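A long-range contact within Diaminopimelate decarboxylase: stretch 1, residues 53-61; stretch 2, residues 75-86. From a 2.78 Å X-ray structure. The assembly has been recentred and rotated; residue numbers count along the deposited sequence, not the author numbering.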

# COMPACT_ATOMS: atom_id res chain seq x y z
N LEU A 53 31.95 15.93 -2.39
CA LEU A 53 30.58 15.53 -2.13
C LEU A 53 29.99 14.86 -3.37
O LEU A 53 30.27 15.26 -4.50
CB LEU A 53 29.71 16.73 -1.74
CG LEU A 53 28.19 16.56 -1.77
CD1 LEU A 53 27.71 15.75 -0.57
CD2 LEU A 53 27.48 17.90 -1.84
N THR A 54 29.16 13.84 -3.14
CA THR A 54 28.35 13.22 -4.18
C THR A 54 26.93 13.08 -3.65
O THR A 54 26.72 12.56 -2.55
CB THR A 54 28.89 11.84 -4.57
OG1 THR A 54 30.27 11.95 -4.94
CG2 THR A 54 28.10 11.28 -5.75
N VAL A 55 25.96 13.54 -4.43
CA VAL A 55 24.55 13.43 -4.08
C VAL A 55 23.94 12.30 -4.88
O VAL A 55 24.00 12.30 -6.12
CB VAL A 55 23.81 14.75 -4.33
CG1 VAL A 55 22.32 14.59 -4.05
CG2 VAL A 55 24.41 15.86 -3.49
N ARG A 56 23.35 11.33 -4.19
CA ARG A 56 22.65 10.21 -4.82
C ARG A 56 21.15 10.35 -4.57
O ARG A 56 20.72 10.56 -3.43
CB ARG A 56 23.14 8.87 -4.27
CG ARG A 56 24.65 8.72 -4.24
CD ARG A 56 25.05 7.26 -4.24
NE ARG A 56 25.62 6.86 -5.52
CZ ARG A 56 26.91 6.60 -5.72
NH1 ARG A 56 27.77 6.70 -4.72
NH2 ARG A 56 27.35 6.25 -6.92
N TYR A 57 20.37 10.24 -5.64
CA TYR A 57 18.91 10.26 -5.51
C TYR A 57 18.42 8.85 -5.17
O TYR A 57 18.70 7.90 -5.91
CB TYR A 57 18.26 10.76 -6.79
CG TYR A 57 16.75 10.62 -6.82
CD1 TYR A 57 15.98 10.96 -5.71
CD2 TYR A 57 16.10 10.15 -7.95
CE1 TYR A 57 14.60 10.83 -5.74
CE2 TYR A 57 14.73 10.02 -7.99
CZ TYR A 57 13.98 10.36 -6.88
OH TYR A 57 12.61 10.23 -6.90
N ALA A 58 17.70 8.73 -4.06
CA ALA A 58 17.07 7.47 -3.68
C ALA A 58 15.81 7.30 -4.51
O ALA A 58 14.71 7.69 -4.10
CB ALA A 58 16.76 7.46 -2.18
N MET A 59 15.96 6.71 -5.70
CA MET A 59 14.88 6.69 -6.68
C MET A 59 13.64 5.94 -6.20
O MET A 59 12.59 6.07 -6.83
CB MET A 59 15.35 6.07 -7.99
CG MET A 59 15.89 4.65 -7.85
SD MET A 59 16.48 3.99 -9.42
CE MET A 59 14.96 3.95 -10.36
N LYS A 60 13.75 5.16 -5.12
CA LYS A 60 12.58 4.47 -4.57
C LYS A 60 11.48 5.44 -4.17
O LYS A 60 10.33 5.02 -4.02
CB LYS A 60 12.99 3.62 -3.37
CG LYS A 60 13.27 4.42 -2.11
CD LYS A 60 14.07 3.61 -1.10
CE LYS A 60 14.39 4.43 0.14
NZ LYS A 60 15.38 3.75 1.02
N ALA A 61 11.80 6.72 -3.98
CA ALA A 61 10.80 7.70 -3.60
C ALA A 61 9.94 8.13 -4.79
O ALA A 61 8.76 8.47 -4.60
CB ALA A 61 11.48 8.92 -2.97
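Stretch 2 75-86: NIHVDASSGFEV

How does stretch 2 run relative to stretch 1? It lies beside it as a parallel strand. Residues 77-80 are extended and pair with the strand that begins at Leu53, the two N-to-C directions diverging by 47° and the axes approaching to 3.9 Å. The register sets Arg56 by His77, with CA atoms 4.3 Å apart, and Tyr57 by Val78, with CA atoms 4.7 Å apart. Beyond the strand, Ser81 and Ser82 lead into a helix that starts at Gly83, while stretch 1 turns into a short 3-10 segment at Met59.

Which backbone donors and acceptors satisfy each other? Three hydrogen bonds zigzag across the pair. His77 N donates to Val55 O at 2.7 Å, Tyr57 N donates to His77 O at 2.7 Å, and Asp79 N donates to Tyr57 O at 2.8 Å. The last two are nearly straight, with angles at hydrogen of 175° and 173°; the first is more bent, at 150°. Tyr57 thus uses both its N and its O toward stretch 2, bonding to the residues before and after Val78, as a parallel ladder requires. The CA atom of Arg56 adds a CA-H...O contact to His77 O at 3.4 Å.

What joins the stretches where the ladder runs out? A single water takes over, bound to four groups. It accepts from Lys60 N at 3.1 Å and from Ser81 OG at 2.8 Å, and donates to Asp79 O at 2.8 Å and to Glu85 OE1 at 2.9 Å. The water therefore satisfies a backbone donor of the 3-10 segment and a backbone acceptor of the strand. Glu85 OE1 also accepts from Ser81 N at 2.5 Å, so this carboxylate ties the helix back to the turn before it. Ser82 OG caps the helix through weak bonds from Phe84 N at 3.4 Å and Glu85 N at 3.5 Å.

How do the side chains pack around this polar framework? Arg56 and His77 share one face of the sheet, whereas Tyr57 and Val78 share the other. Thr54 CG2 sits over the face of the His77 ring, 4.0 Å from its centroid, in a CH-pi contact. Ile76 CG2 lies 3.9 Å from Val55 CG1 and 4.1 Å from Tyr57 CB, filling the start of the pairing with apolar contact. Further along, Met59 points toward stretch 2, and its SD reaches Val78 CG1 at 3.8 Å and Glu85 O at 3.5 Å, bringing strand and helix against one side chain.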

# COMPACT_ATOMS: atom_id res chain seq x y z
N ASN A 75 23.96 16.45 -12.45
CA ASN A 75 25.11 15.71 -11.91
C ASN A 75 24.80 15.09 -10.55
O ASN A 75 25.68 14.97 -9.69
CB ASN A 75 26.35 16.60 -11.82
CG ASN A 75 26.81 17.08 -13.17
OD1 ASN A 75 26.56 16.44 -14.19
ND2 ASN A 75 27.49 18.23 -13.20
N ILE A 76 23.55 14.67 -10.35
CA ILE A 76 23.14 13.92 -9.17
C ILE A 76 23.08 12.45 -9.54
O ILE A 76 22.49 12.09 -10.57
CB ILE A 76 21.79 14.42 -8.63
CG1 ILE A 76 21.94 15.80 -8.00
CG2 ILE A 76 21.21 13.43 -7.63
CD1 ILE A 76 20.67 16.32 -7.36
N HIS A 77 23.69 11.60 -8.72
CA HIS A 77 23.77 10.18 -9.02
C HIS A 77 22.52 9.47 -8.49
O HIS A 77 21.56 10.10 -8.04
CB HIS A 77 25.06 9.60 -8.45
CG HIS A 77 26.30 10.13 -9.12
ND1 HIS A 77 27.43 9.36 -9.29
CD2 HIS A 77 26.57 11.34 -9.66
CE1 HIS A 77 28.36 10.08 -9.91
NE2 HIS A 77 27.86 11.28 -10.14
N VAL A 78 22.52 8.14 -8.53
CA VAL A 78 21.34 7.34 -8.20
C VAL A 78 21.73 6.30 -7.15
O VAL A 78 22.77 5.64 -7.28
CB VAL A 78 20.75 6.66 -9.45
CG1 VAL A 78 19.98 5.40 -9.08
CG2 VAL A 78 19.85 7.63 -10.20
N ASP A 79 20.90 6.16 -6.12
CA ASP A 79 20.99 5.08 -5.13
C ASP A 79 19.82 4.14 -5.34
O ASP A 79 18.66 4.51 -5.11
CB ASP A 79 21.00 5.65 -3.71
CG ASP A 79 20.50 4.64 -2.68
OD1 ASP A 79 20.96 3.48 -2.67
OD2 ASP A 79 19.64 5.03 -1.85
N ALA A 80 20.11 2.91 -5.77
CA ALA A 80 19.09 1.94 -6.14
C ALA A 80 18.84 0.95 -5.00
O ALA A 80 19.78 0.55 -4.30
CB ALA A 80 19.49 1.19 -7.41
N SER A 81 17.58 0.55 -4.85
CA SER A 81 17.17 -0.34 -3.77
C SER A 81 17.05 -1.80 -4.20
O SER A 81 16.81 -2.66 -3.34
CB SER A 81 15.83 0.12 -3.19
OG SER A 81 15.97 1.35 -2.51
N SER A 82 17.18 -2.09 -5.49
CA SER A 82 17.10 -3.46 -5.97
C SER A 82 17.70 -3.52 -7.36
O SER A 82 17.91 -2.48 -8.01
CB SER A 82 15.66 -3.99 -5.99
OG SER A 82 14.87 -3.29 -6.93
N GLY A 83 17.99 -4.74 -7.82
CA GLY A 83 18.48 -4.91 -9.17
C GLY A 83 17.51 -4.40 -10.22
O GLY A 83 17.94 -4.08 -11.34
N PHE A 84 16.22 -4.32 -9.89
CA PHE A 84 15.24 -3.79 -10.83
C PHE A 84 15.40 -2.29 -10.99
O PHE A 84 15.33 -1.77 -12.11
CB PHE A 84 13.84 -4.15 -10.36
CG PHE A 84 13.55 -5.62 -10.40
CD1 PHE A 84 13.08 -6.21 -11.56
CD2 PHE A 84 13.75 -6.41 -9.28
CE1 PHE A 84 12.82 -7.57 -11.61
CE2 PHE A 84 13.49 -7.77 -9.32
CZ PHE A 84 13.02 -8.35 -10.49
N GLU A 85 15.61 -1.57 -9.88
CA GLU A 85 15.86 -0.14 -9.97
C GLU A 85 17.15 0.16 -10.71
O GLU A 85 17.25 1.18 -11.40
CB GLU A 85 15.89 0.48 -8.57
CG GLU A 85 14.52 0.61 -7.93
CD GLU A 85 14.56 1.34 -6.60
OE1 GLU A 85 15.68 1.60 -6.10
OE2 GLU A 85 13.48 1.65 -6.05
N VAL A 86 18.15 -0.72 -10.59
CA VAL A 86 19.39 -0.55 -11.35
C VAL A 86 19.10 -0.62 -12.84
O VAL A 86 19.49 0.26 -13.61
CB VAL A 86 20.43 -1.60 -10.93
CG1 VAL A 86 21.71 -1.42 -11.74
CG2 VAL A 86 20.71 -1.51 -9.44
O HOH W 1 16.20 3.61 -4.09